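Local coordinates for protein dicer Related Helicase (Caenorhabditis elegans, PDB 6M6Q) that probably hydrolyses ATP as an RLR-type, RNA-binding helicase of the RNA interference machinery, and is represented here by its N-terminal domain, at residues B[35-41]-B[227-233]; B[70-75]-B[115-120]; B[189-194]-B[306-310]; B[215-220]-B[267-271]. One frame throughout, in Å; residues are numbered along the deposited sequence.

Contact 1 (B[35-41]-B[227-233]); sequences KFLDVCV and QLSTDLV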
loop_
_atom_site.group_PDB
_atom_site.type_symbol
_atom_site.label_atom_id
_atom_site.label_comp_id
_atom_site.label_asym_id
_atom_site.label_seq_id
_atom_site.Cartn_x
_atom_site.Cartn_y
_atom_site.Cartn_z
ATOM N N LYS B 35 11.548 12.078 -8.920
ATOM C CA LYS B 35 12.745 12.673 -9.558
ATOM C C LYS B 35 13.440 11.594 -10.384
ATOM O O LYS B 35 13.952 11.931 -11.461
ATOM C CB LYS B 35 13.678 13.300 -8.519
ATOM C CG LYS B 35 14.985 13.894 -9.065
ATOM C CD LYS B 35 14.785 14.951 -10.140
ATOM C CE LYS B 35 16.065 15.527 -10.712
ATOM N NZ LYS B 35 15.790 16.213 -12.001
ATOM N N PHE B 36 13.378 10.337 -9.942
ATOM C CA PHE B 36 13.952 9.169 -10.659
ATOM C C PHE B 36 13.151 8.915 -11.932
ATOM O O PHE B 36 13.774 8.747 -12.987
ATOM C CB PHE B 36 13.972 7.934 -9.764
ATOM C CG PHE B 36 14.185 6.640 -10.503
ATOM C CD1 PHE B 36 15.388 6.374 -11.140
ATOM C CD2 PHE B 36 13.188 5.678 -10.544
ATOM C CE1 PHE B 36 15.575 5.184 -11.823
ATOM C CE2 PHE B 36 13.380 4.488 -11.217
ATOM C CZ PHE B 36 14.572 4.242 -11.852
ATOM N N LEU B 37 11.814 8.925 -11.833
ATOM C CA LEU B 37 10.891 8.846 -13.008
ATOM C C LEU B 37 11.207 10.001 -13.933
ATOM O O LEU B 37 11.427 9.728 -15.097
ATOM C CB LEU B 37 9.419 8.883 -12.563
ATOM C CG LEU B 37 8.357 8.700 -13.666
ATOM C CD1 LEU B 37 8.398 7.292 -14.296
ATOM C CD2 LEU B 37 6.962 8.985 -13.114
ATOM N N ASP B 38 11.335 11.222 -13.385
ATOM C CA ASP B 38 11.650 12.455 -14.165
ATOM C C ASP B 38 12.917 12.238 -15.005
ATOM O O ASP B 38 12.890 12.627 -16.186
ATOM C CB ASP B 38 11.786 13.697 -13.281
ATOM C CG ASP B 38 11.972 14.962 -14.106
ATOM O OD1 ASP B 38 13.121 15.444 -14.182
ATOM O OD2 ASP B 38 11.003 15.375 -14.763
ATOM N N VAL B 39 13.968 11.651 -14.415
ATOM C CA VAL B 39 15.304 11.411 -15.055
ATOM C C VAL B 39 15.137 10.391 -16.198
ATOM O O VAL B 39 15.646 10.647 -17.307
ATOM C CB VAL B 39 16.350 10.943 -14.011
ATOM C CG1 VAL B 39 17.580 10.314 -14.656
ATOM C CG2 VAL B 39 16.770 12.077 -13.081
ATOM N N CYS B 40 14.413 9.301 -15.954
ATOM C CA CYS B 40 14.135 8.250 -16.969
ATOM C C CYS B 40 13.357 8.864 -18.147
ATOM O O CYS B 40 13.649 8.499 -19.281
ATOM C CB CYS B 40 13.369 7.071 -16.370
ATOM S SG CYS B 40 14.288 6.150 -15.106
ATOM N N VAL B 41 12.429 9.781 -17.880
ATOM C CA VAL B 41 11.564 10.408 -18.921
ATOM C C VAL B 41 12.386 11.445 -19.694
ATOM O O VAL B 41 12.268 11.482 -20.921
ATOM C CB VAL B 41 10.301 11.030 -18.306
ATOM C CG1 VAL B 41 9.604 11.969 -19.286
ATOM C CG2 VAL B 41 9.342 9.960 -17.803
ATOM N N GLN B 227 14.251 19.525 -8.106
ATOM C CA GLN B 227 13.263 20.105 -9.047
ATOM C C GLN B 227 13.178 19.182 -10.245
ATOM O O GLN B 227 14.229 18.630 -10.634
ATOM C CB GLN B 227 13.689 21.487 -9.547
ATOM C CG GLN B 227 14.217 22.411 -8.473
ATOM C CD GLN B 227 13.113 22.858 -7.567
ATOM O OE1 GLN B 227 12.015 23.190 -8.023
ATOM N NE2 GLN B 227 13.381 22.821 -6.268
ATOM N N LEU B 228 11.979 18.989 -10.788
ATOM C CA LEU B 228 11.760 18.092 -11.943
ATOM C C LEU B 228 12.078 18.881 -13.202
ATOM O O LEU B 228 11.881 20.106 -13.194
ATOM C CB LEU B 228 10.322 17.564 -11.935
ATOM C CG LEU B 228 9.864 16.888 -10.633
ATOM C CD1 LEU B 228 8.382 16.531 -10.704
ATOM C CD2 LEU B 228 10.702 15.639 -10.321
ATOM N N SER B 229 12.646 18.207 -14.197
ATOM C CA SER B 229 13.145 18.787 -15.464
ATOM C C SER B 229 12.077 18.685 -16.561
ATOM O O SER B 229 12.167 19.489 -17.510
ATOM C CB SER B 229 14.422 18.120 -15.899
ATOM O OG SER B 229 15.407 18.181 -14.883
ATOM N N THR B 230 11.132 17.726 -16.472
ATOM C CA THR B 230 10.123 17.473 -17.551
ATOM C C THR B 230 8.771 18.110 -17.189
ATOM O O THR B 230 8.420 18.168 -16.007
ATOM C CB THR B 230 9.971 15.978 -17.912
ATOM O OG1 THR B 230 9.235 15.274 -16.912
ATOM C CG2 THR B 230 11.296 15.290 -18.148
ATOM N N ASP B 231 8.029 18.546 -18.190
ATOM C CA ASP B 231 6.641 19.039 -18.022
ATOM C C ASP B 231 5.741 17.843 -17.721
ATOM O O ASP B 231 4.838 17.990 -16.862
ATOM C CB ASP B 231 6.194 19.842 -19.248
ATOM C CG ASP B 231 6.964 21.148 -19.416
ATOM O OD1 ASP B 231 6.323 22.180 -19.691
ATOM O OD2 ASP B 231 8.199 21.124 -19.242
ATOM N N LEU B 232 6.033 16.686 -18.343
ATOM C CA LEU B 232 5.195 15.450 -18.305
ATOM C C LEU B 232 4.985 15.003 -16.853
ATOM O O LEU B 232 3.830 14.713 -16.487
ATOM C CB LEU B 232 5.886 14.355 -19.121
ATOM C CG LEU B 232 5.083 13.072 -19.351
ATOM C CD1 LEU B 232 5.398 12.488 -20.719
ATOM C CD2 LEU B 232 5.352 12.032 -18.264
ATOM N N VAL B 233 6.061 14.904 -16.074
ATOM C CA VAL B 233 6.027 14.385 -14.681
ATOM C C VAL B 233 5.480 15.493 -13.780
ATOM O O VAL B 233 4.659 15.201 -12.905
ATOM C CB VAL B 233 7.415 13.883 -14.223
ATOM C CG1 VAL B 233 7.411 13.442 -12.757
ATOM C CG2 VAL B 233 7.928 12.750 -15.117
#
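Asp-38 uses both carboxylate oxygens to bind two backbone amides and one hydroxyl just ahead of helix 231-236. Its OD1 accepts from Ser-229 N at 2.8 Å, with a nearly straight N-H...O angle of 168°, while its OD2 accepts from Thr-230 OG1 at 2.8 Å and from Thr-230 N at 2.9 Å (151°). One helix turn earlier, Lys-35 NZ donates to Gln-227 O at 3.2 Å, lies 3.5 Å from Asp-38 OD1 in an intrahelical salt bridge, and is also hydrogen-bonded to Tyr-144 on helix 131-144. Thr-230 is the N-cap of helix 231-236: its OG1 gives its proton to Asp-38 and accepts a weak capping bond from Val-233 N at 3.3 Å. The carboxylate thus binds the turn leading into a helix of this all-helical domain, and 93 Å² of Asp-38 is buried. Apolar groups flank the polar centre. Leu-228 CD2 packs 3.7 Å from Lys-35 CA. Further along, Val-41 CG1 lies 3.9 Å from Thr-230 CG2, and Val-233 CG2 meets both Val-41 CG2 (4.1 Å) and Leu-37 CG (4.3 Å). The far side of helix 33-42 faces other helices, Phe-36 packing on Leu-124 and Val-39 on Val-140.

Contact 2 (B[70-75]-B[115-120]); sequences MIIDEP and QRRRFS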
loop_
_atom_site.group_PDB
_atom_site.type_symbol
_atom_site.label_atom_id
_atom_site.label_comp_id
_atom_site.label_asym_id
_atom_site.label_seq_id
_atom_site.Cartn_x
_atom_site.Cartn_y
_atom_site.Cartn_z
ATOM N N MET B 70 3.239 3.911 -22.706
ATOM C CA MET B 70 2.024 4.424 -22.027
ATOM C C MET B 70 2.350 5.701 -21.232
ATOM O O MET B 70 1.468 6.530 -21.106
ATOM C CB MET B 70 1.436 3.375 -21.096
ATOM C CG MET B 70 0.675 2.293 -21.841
ATOM S SD MET B 70 -0.890 2.898 -22.543
ATOM C CE MET B 70 -1.839 1.376 -22.566
ATOM N N ILE B 71 3.603 5.871 -20.801
ATOM C CA ILE B 71 4.066 7.019 -19.972
ATOM C C ILE B 71 4.453 8.202 -20.885
ATOM O O ILE B 71 4.074 9.346 -20.544
ATOM C CB ILE B 71 5.221 6.586 -19.040
ATOM C CG1 ILE B 71 4.746 5.595 -17.964
ATOM C CG2 ILE B 71 5.919 7.799 -18.421
ATOM C CD1 ILE B 71 5.879 4.893 -17.242
ATOM N N ILE B 72 5.184 7.955 -21.981
ATOM C CA ILE B 72 5.855 9.023 -22.800
ATOM C C ILE B 72 5.059 9.317 -24.084
ATOM O O ILE B 72 5.223 10.429 -24.618
ATOM C CB ILE B 72 7.313 8.655 -23.122
ATOM C CG1 ILE B 72 7.423 7.325 -23.873
ATOM C CG2 ILE B 72 8.145 8.665 -21.856
ATOM C CD1 ILE B 72 8.828 6.998 -24.336
ATOM N N ASP B 73 4.267 8.352 -24.578
ATOM C CA ASP B 73 3.369 8.509 -25.766
ATOM C C ASP B 73 2.614 9.839 -25.668
ATOM O O ASP B 73 2.046 10.133 -24.599
ATOM C CB ASP B 73 2.362 7.355 -25.893
ATOM C CG ASP B 73 2.868 6.149 -26.685
ATOM O OD1 ASP B 73 4.071 6.150 -27.089
ATOM O OD2 ASP B 73 2.064 5.211 -26.887
ATOM N N GLU B 74 2.648 10.619 -26.742
ATOM C CA GLU B 74 1.879 11.873 -26.920
ATOM C C GLU B 74 0.388 11.526 -26.920
ATOM O O GLU B 74 -0.019 10.498 -27.451
ATOM C CB GLU B 74 2.325 12.531 -28.234
ATOM C CG GLU B 74 2.452 14.045 -28.178
ATOM C CD GLU B 74 3.657 14.561 -27.424
ATOM O OE1 GLU B 74 4.757 13.996 -27.610
ATOM O OE2 GLU B 74 3.502 15.555 -26.683
ATOM N N PRO B 75 -0.480 12.351 -26.324
ATOM C CA PRO B 75 -1.923 12.070 -26.360
ATOM C C PRO B 75 -2.542 12.239 -27.775
ATOM O O PRO B 75 -2.099 13.108 -28.525
ATOM C CB PRO B 75 -2.487 13.084 -25.340
ATOM C CG PRO B 75 -1.468 14.248 -25.340
ATOM C CD PRO B 75 -0.130 13.612 -25.644
ATOM N N GLN B 115 -3.958 7.393 -16.993
ATOM C CA GLN B 115 -3.134 6.372 -17.707
ATOM C C GLN B 115 -1.652 6.566 -17.341
ATOM O O GLN B 115 -0.971 5.565 -16.944
ATOM C CB GLN B 115 -3.349 6.503 -19.217
ATOM C CG GLN B 115 -2.721 5.378 -20.023
ATOM C CD GLN B 115 -2.838 5.623 -21.504
ATOM O OE1 GLN B 115 -3.892 5.412 -22.110
ATOM N NE2 GLN B 115 -1.743 6.064 -22.099
ATOM N N ARG B 116 -1.161 7.790 -17.458
ATOM C CA ARG B 116 0.255 8.092 -17.171
ATOM C C ARG B 116 0.583 7.695 -15.722
ATOM O O ARG B 116 1.562 6.971 -15.532
ATOM C CB ARG B 116 0.566 9.549 -17.483
ATOM C CG ARG B 116 1.208 9.718 -18.845
ATOM C CD ARG B 116 1.254 11.144 -19.305
ATOM N NE ARG B 116 1.491 11.184 -20.733
ATOM C CZ ARG B 116 1.407 12.265 -21.480
ATOM N NH1 ARG B 116 1.640 12.181 -22.778
ATOM N NH2 ARG B 116 1.130 13.432 -20.931
ATOM N N ARG B 117 -0.256 8.068 -14.755
ATOM C CA ARG B 117 -0.036 7.714 -13.320
ATOM C C ARG B 117 -0.077 6.199 -13.115
ATOM O O ARG B 117 0.749 5.694 -12.366
ATOM C CB ARG B 117 -1.058 8.368 -12.402
ATOM C CG ARG B 117 -0.403 9.276 -11.389
ATOM C CD ARG B 117 -0.291 8.696 -10.005
ATOM N NE ARG B 117 -0.920 9.643 -9.105
ATOM C CZ ARG B 117 -0.710 9.716 -7.810
ATOM N NH1 ARG B 117 0.141 8.899 -7.226
ATOM N NH2 ARG B 117 -1.364 10.612 -7.088
ATOM N N ARG B 118 -1.042 5.524 -13.713
ATOM C CA ARG B 118 -1.220 4.066 -13.565
ATOM C C ARG B 118 0.076 3.339 -13.988
ATOM O O ARG B 118 0.573 2.475 -13.211
ATOM C CB ARG B 118 -2.419 3.627 -14.394
ATOM C CG ARG B 118 -2.586 2.128 -14.507
ATOM C CD ARG B 118 -3.851 1.864 -15.267
ATOM N NE ARG B 118 -3.860 0.555 -15.872
ATOM C CZ ARG B 118 -4.950 -0.048 -16.319
ATOM N NH1 ARG B 118 -6.128 0.553 -16.217
ATOM N NH2 ARG B 118 -4.865 -1.252 -16.856
ATOM N N PHE B 119 0.600 3.663 -15.160
ATOM C CA PHE B 119 1.738 2.940 -15.766
ATOM C C PHE B 119 3.063 3.423 -15.145
ATOM O O PHE B 119 4.009 2.619 -15.077
ATOM C CB PHE B 119 1.666 3.049 -17.287
ATOM C CG PHE B 119 0.583 2.180 -17.876
ATOM C CD1 PHE B 119 0.776 0.815 -18.042
ATOM C CD2 PHE B 119 -0.662 2.709 -18.176
ATOM C CE1 PHE B 119 -0.237 0.017 -18.551
ATOM C CE2 PHE B 119 -1.673 1.908 -18.676
ATOM C CZ PHE B 119 -1.464 0.563 -18.855
ATOM N N SER B 120 3.121 4.669 -14.661
ATOM C CA SER B 120 4.265 5.201 -13.868
ATOM C C SER B 120 4.399 4.383 -12.575
ATOM O O SER B 120 5.515 3.935 -12.268
ATOM C CB SER B 120 4.099 6.663 -13.559
ATOM O OG SER B 120 4.261 7.450 -14.717
#
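Met-70 lies flat across one face of the Phe-119 ring. Its CG is 3.8 Å from the centroid of the Phe-119 ring and only 4° off the ring normal, a CH-pi contact, and its SD follows at 4.5 Å from the same centroid and 26° off the normal, which makes a Met-aromatic pair. Met-70 CB also reaches Phe-119 CG at 3.5 Å. Beside it, Gln-115 NE2 lies 3.3 Å from Met-70 SD and makes a weak hydrogen bond to Met-70 O at 3.4 Å. The contact sets the C-terminal end of helix 63-72 against the flank of the long helix 94-127, with the CA atoms of Ile-71 and Arg-116 only 4.8 Å apart. Asp-73 is the first residue to leave helical geometry, and Arg-116 extends over this exit: its NH1 donates to Asp-73 O at 2.8 Å and 153°, and comes within 3.7 Å of Pro-75 CD. On the inner side, Ile-71 CD1 is 3.8 Å from Ser-120 CA, and Ile-71 CG1 is 4.1 Å from Phe-119 CB. Helix 231-236 adds Leu-232 and Leu-236 against the Arg-116 side chain, while Arg-118 packs on Asn-180 of the second subunit.

Contact 3 (B[189-194]-B[306-310]); sequences RVAGAA and ALYFL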
loop_
_atom_site.group_PDB
_atom_site.type_symbol
_atom_site.label_atom_id
_atom_site.label_comp_id
_atom_site.label_asym_id
_atom_site.label_seq_id
_atom_site.Cartn_x
_atom_site.Cartn_y
_atom_site.Cartn_z
ATOM N N ARG B 189 4.439 4.776 3.430
ATOM C CA ARG B 189 2.986 4.970 3.701
ATOM C C ARG B 189 2.711 6.415 4.131
ATOM O O ARG B 189 1.743 7.002 3.619
ATOM C CB ARG B 189 2.481 3.998 4.767
ATOM C CG ARG B 189 2.430 2.551 4.295
ATOM C CD ARG B 189 2.010 1.575 5.382
ATOM N NE ARG B 189 2.664 0.289 5.202
ATOM C CZ ARG B 189 3.579 -0.223 6.016
ATOM N NH1 ARG B 189 4.128 -1.390 5.729
ATOM N NH2 ARG B 189 3.949 0.428 7.107
ATOM N N VAL B 190 3.489 6.950 5.063
ATOM C CA VAL B 190 3.207 8.280 5.670
ATOM C C VAL B 190 3.457 9.363 4.609
ATOM O O VAL B 190 2.540 10.151 4.366
ATOM C CB VAL B 190 4.019 8.523 6.957
ATOM C CG1 VAL B 190 3.578 9.801 7.658
ATOM C CG2 VAL B 190 3.915 7.352 7.915
ATOM N N ALA B 191 4.631 9.344 3.967
ATOM C CA ALA B 191 5.063 10.303 2.921
ATOM C C ALA B 191 4.078 10.291 1.745
ATOM O O ALA B 191 3.803 11.359 1.184
ATOM C CB ALA B 191 6.449 9.947 2.460
ATOM N N GLY B 192 3.572 9.116 1.391
ATOM C CA GLY B 192 2.637 8.924 0.268
ATOM C C GLY B 192 1.246 9.462 0.568
ATOM O O GLY B 192 0.596 9.937 -0.375
ATOM N N ALA B 193 0.782 9.344 1.812
ATOM C CA ALA B 193 -0.577 9.746 2.253
ATOM C C ALA B 193 -0.603 11.238 2.621
ATOM O O ALA B 193 -1.680 11.849 2.521
ATOM C CB ALA B 193 -1.018 8.896 3.412
ATOM N N ALA B 194 0.528 11.793 3.049
ATOM C CA ALA B 194 0.628 13.180 3.555
ATOM C C ALA B 194 0.320 14.183 2.436
ATOM O O ALA B 194 0.578 13.873 1.252
ATOM C CB ALA B 194 1.994 13.424 4.143
ATOM N N ALA B 306 -3.025 10.046 7.518
ATOM C CA ALA B 306 -1.593 9.782 7.268
ATOM C C ALA B 306 -0.860 9.552 8.595
ATOM O O ALA B 306 0.083 8.757 8.604
ATOM C CB ALA B 306 -0.997 10.922 6.505
ATOM N N LEU B 307 -1.288 10.226 9.670
ATOM C CA LEU B 307 -0.692 10.103 11.032
ATOM C C LEU B 307 -0.934 8.692 11.582
ATOM O O LEU B 307 -0.055 8.204 12.302
ATOM C CB LEU B 307 -1.288 11.152 11.984
ATOM C CG LEU B 307 -0.660 12.549 11.953
ATOM C CD1 LEU B 307 -1.394 13.491 12.894
ATOM C CD2 LEU B 307 0.819 12.506 12.306
ATOM N N TYR B 308 -2.085 8.073 11.291
ATOM C CA TYR B 308 -2.461 6.735 11.841
ATOM C C TYR B 308 -1.552 5.652 11.239
ATOM O O TYR B 308 -1.389 4.597 11.889
ATOM C CB TYR B 308 -3.953 6.424 11.641
ATOM C CG TYR B 308 -4.871 7.191 12.563
ATOM C CD1 TYR B 308 -5.416 8.401 12.168
ATOM C CD2 TYR B 308 -5.120 6.767 13.860
ATOM C CE1 TYR B 308 -6.208 9.157 13.020
ATOM C CE2 TYR B 308 -5.923 7.503 14.723
ATOM C CZ TYR B 308 -6.470 8.706 14.301
ATOM O OH TYR B 308 -7.253 9.457 15.132
ATOM N N PHE B 309 -0.912 5.925 10.091
ATOM C CA PHE B 309 0.155 5.065 9.500
ATOM C C PHE B 309 1.444 5.198 10.312
ATOM O O PHE B 309 2.117 4.184 10.523
ATOM C CB PHE B 309 0.474 5.461 8.060
ATOM C CG PHE B 309 -0.589 5.138 7.043
ATOM C CD1 PHE B 309 -0.504 3.989 6.270
ATOM C CD2 PHE B 309 -1.647 6.011 6.816
ATOM C CE1 PHE B 309 -1.466 3.706 5.314
ATOM C CE2 PHE B 309 -2.620 5.713 5.873
ATOM C CZ PHE B 309 -2.523 4.568 5.121
ATOM N N LEU B 310 1.801 6.435 10.667
ATOM C CA LEU B 310 3.033 6.794 11.411
ATOM C C LEU B 310 3.013 6.165 12.816
ATOM O O LEU B 310 4.042 5.575 13.209
ATOM C CB LEU B 310 3.128 8.318 11.493
ATOM C CG LEU B 310 4.423 8.851 12.099
ATOM C CD1 LEU B 310 5.588 8.633 11.143
ATOM C CD2 LEU B 310 4.286 10.321 12.480
#
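Val-190, Phe-309 and Ala-306 carry most of this interface, burying 78, 73 and 61 Å² of the 331 Å² total. Val-190 reaches across with both methyl groups: its CG1 lies 3.8 Å from Ala-306 O, and its CG2 fits against the next turn, 3.9 Å from Phe-309 CB, 3.6 Å from Leu-310 N and 3.8 Å from Leu-310 CB. Phe-309 points its CA-to-CB bond at the opposing helix, and its ring lies against two residues one turn apart, both on the same side of its plane, with CD1 3.3 Å from Arg-189 CB and, more loosely, CE2 4.3 Å from Ala-193 CB. The polar end of Arg-189 leads away and forms a salt bridge with Glu-176. Ala-306 meets Ala-193 methyl to methyl, CB to CB at 3.7 Å, and these two small residues allow their CA atoms to approach to 5.1 Å. The segment axes come within 8.3 Å and their directions differ by 172°, so this is a close, almost exactly antiparallel helix pair held by apolar packing. Helix 262-271 covers another side of helix 186-193 and its exit, through Leu-266 on Ala-191 and Phe-269 on Ala-194. The same turn of helix 301-310 also borders the second subunit, where Tyr-308 stacks on Tyr-308 of that subunit and Phe-309 meets its Phe-309, while Trp-314 of helix 314-333 packs edge-to-face on Tyr-308.

Contact 4 (B[215-220]-B[267-271]); sequences ILAFEV and TMFLA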
loop_
_atom_site.group_PDB
_atom_site.type_symbol
_atom_site.label_atom_id
_atom_site.label_comp_id
_atom_site.label_asym_id
_atom_site.label_seq_id
_atom_site.Cartn_x
_atom_site.Cartn_y
_atom_site.Cartn_z
ATOM N N ILE B 215 15.198 25.173 6.461
ATOM C CA ILE B 215 15.825 24.033 5.716
ATOM C C ILE B 215 14.781 23.465 4.741
ATOM O O ILE B 215 15.127 23.305 3.564
ATOM C CB ILE B 215 16.409 22.965 6.676
ATOM C CG1 ILE B 215 17.688 23.462 7.360
ATOM C CG2 ILE B 215 16.660 21.640 5.959
ATOM C CD1 ILE B 215 17.908 22.900 8.760
ATOM N N LEU B 216 13.525 23.290 5.188
ATOM C CA LEU B 216 12.438 22.703 4.351
ATOM C C LEU B 216 12.195 23.583 3.133
ATOM O O LEU B 216 12.172 23.033 2.038
ATOM C CB LEU B 216 11.160 22.530 5.170
ATOM C CG LEU B 216 11.175 21.353 6.142
ATOM C CD1 LEU B 216 9.896 21.310 6.967
ATOM C CD2 LEU B 216 11.386 20.040 5.401
ATOM N N ALA B 217 12.073 24.903 3.327
ATOM C CA ALA B 217 11.800 25.899 2.257
ATOM C C ALA B 217 12.892 25.824 1.186
ATOM O O ALA B 217 12.560 25.858 -0.016
ATOM C CB ALA B 217 11.708 27.283 2.840
ATOM N N PHE B 218 14.146 25.682 1.599
ATOM C CA PHE B 218 15.309 25.721 0.683
ATOM C C PHE B 218 15.385 24.418 -0.127
ATOM O O PHE B 218 15.582 24.501 -1.369
ATOM C CB PHE B 218 16.608 25.976 1.445
ATOM C CG PHE B 218 17.824 25.850 0.575
ATOM C CD1 PHE B 218 18.132 26.833 -0.358
ATOM C CD2 PHE B 218 18.582 24.692 0.593
ATOM C CE1 PHE B 218 19.193 26.670 -1.234
ATOM C CE2 PHE B 218 19.665 24.545 -0.258
ATOM C CZ PHE B 218 19.968 25.536 -1.171
ATOM N N GLU B 219 15.296 23.260 0.553
ATOM C CA GLU B 219 15.479 21.916 -0.064
ATOM C C GLU B 219 14.283 21.614 -0.968
ATOM O O GLU B 219 14.486 20.893 -1.961
ATOM C CB GLU B 219 15.650 20.809 0.983
ATOM C CG GLU B 219 16.821 21.011 1.928
ATOM C CD GLU B 219 18.207 20.820 1.335
ATOM O OE1 GLU B 219 18.474 21.367 0.249
ATOM O OE2 GLU B 219 19.046 20.168 2.001
ATOM N N VAL B 220 13.114 22.221 -0.706
ATOM C CA VAL B 220 11.904 22.034 -1.559
ATOM C C VAL B 220 11.906 22.999 -2.767
ATOM O O VAL B 220 11.601 22.521 -3.855
ATOM C CB VAL B 220 10.617 22.122 -0.742
ATOM C CG1 VAL B 220 9.420 22.404 -1.633
ATOM C CG2 VAL B 220 10.398 20.844 0.071
ATOM N N THR B 267 9.853 15.544 -0.873
ATOM C CA THR B 267 11.104 16.321 -0.735
ATOM C C THR B 267 11.168 16.931 0.663
ATOM O O THR B 267 12.283 17.060 1.169
ATOM C CB THR B 267 11.237 17.345 -1.861
ATOM O OG1 THR B 267 11.239 16.603 -3.078
ATOM C CG2 THR B 267 12.500 18.169 -1.783
ATOM N N MET B 268 10.020 17.166 1.307
ATOM C CA MET B 268 9.957 17.643 2.723
ATOM C C MET B 268 10.487 16.556 3.668
ATOM O O MET B 268 11.323 16.882 4.522
ATOM C CB MET B 268 8.538 18.013 3.155
ATOM C CG MET B 268 8.077 19.326 2.634
ATOM S SD MET B 268 6.429 19.684 3.236
ATOM C CE MET B 268 6.802 20.580 4.733
ATOM N N PHE B 269 10.017 15.317 3.538
ATOM C CA PHE B 269 10.465 14.165 4.365
ATOM C C PHE B 269 11.933 13.848 4.060
ATOM O O PHE B 269 12.647 13.490 4.988
ATOM C CB PHE B 269 9.560 12.954 4.139
ATOM C CG PHE B 269 8.227 13.077 4.825
ATOM C CD1 PHE B 269 7.173 13.724 4.202
ATOM C CD2 PHE B 269 8.051 12.614 6.121
ATOM C CE1 PHE B 269 5.953 13.870 4.841
ATOM C CE2 PHE B 269 6.837 12.773 6.766
ATOM C CZ PHE B 269 5.785 13.392 6.122
ATOM N N LEU B 270 12.361 14.045 2.808
ATOM C CA LEU B 270 13.770 13.879 2.370
ATOM C C LEU B 270 14.638 14.876 3.127
ATOM O O LEU B 270 15.664 14.468 3.642
ATOM C CB LEU B 270 13.866 14.089 0.852
ATOM C CG LEU B 270 15.187 13.703 0.182
ATOM C CD1 LEU B 270 15.310 12.208 0.059
ATOM C CD2 LEU B 270 15.312 14.318 -1.200
ATOM N N ALA B 271 14.193 16.124 3.231
ATOM C CA ALA B 271 14.979 17.275 3.736
ATOM C C ALA B 271 15.179 17.168 5.252
ATOM O O ALA B 271 16.081 17.823 5.743
ATOM C CB ALA B 271 14.283 18.561 3.378
HETATM O O HOH W 1 18.140 18.622 4.171
#
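Ala-271 has the shortest side chain here, yet the residue as a whole has the most area covered, 68 Å²: its methyl drops into a hollow on helix 210-221 between Leu-216 and Glu-219, with CB 3.8 Å from Leu-216 CD2 and 3.6 Å from Glu-219 CB, and its O lies 3.9 Å from Ile-215 CG2. Leu-216 fills the reciprocal hollow between Met-268 and Ala-271, with CD2 3.3 Å from Met-268 O and CD1 3.9 Å from Met-268 CE. One turn on, Val-220 CG2 wedges between Thr-267 CG2 (3.9 Å) and Met-268 CG (3.8 Å), while Thr-267 CG2 pushes back to 3.4 Å from Glu-219 O. At the rim a water bridges the helices, donating to Glu-219 OE2 at 2.8 Å and to Ala-271 O at 2.7 Å. Met-200 of helix 196-204 packs on both Leu-216 and Met-268, closing one side of the apolar cluster. The segment axes pass 9.0 Å apart at 122°, so the helices cross obliquely. With Leu-216 and Val-220 four residues apart on one helix, Thr-267 and Ala-271 four apart on the other, and each row lodged beside its counterpart, the geometry is consistent with ridges-into-grooves packing in the buried interior of an all-helical domain.

From the N terminus, helix 33-42 opens contact 1, whose loop runs to 227-233. Within it, contact 2 closes the shorter loop from 70-75 to 115-120. Contacts 3 and 4 open next, at 189-194 and 215-220, before contact 1 shuts, so both cross it. Contact 4 closes at 267-271, inside the span that contact 3 completes at 306-310. Contacts 1 and 2 touch where Leu-232 CD1 lies 3.4 Å from Ile-71 O. Contact 1 meets contact 4 through a probable hydrogen bond, Gln-227 NE2 to Val-220 O (3.0 Å), and contacts 3 and 4 share Phe-269 packing. Contact 1 ties helix 33-42 to the chain's second half, contact 2 joins early helices, contacts 3 and 4 later ones.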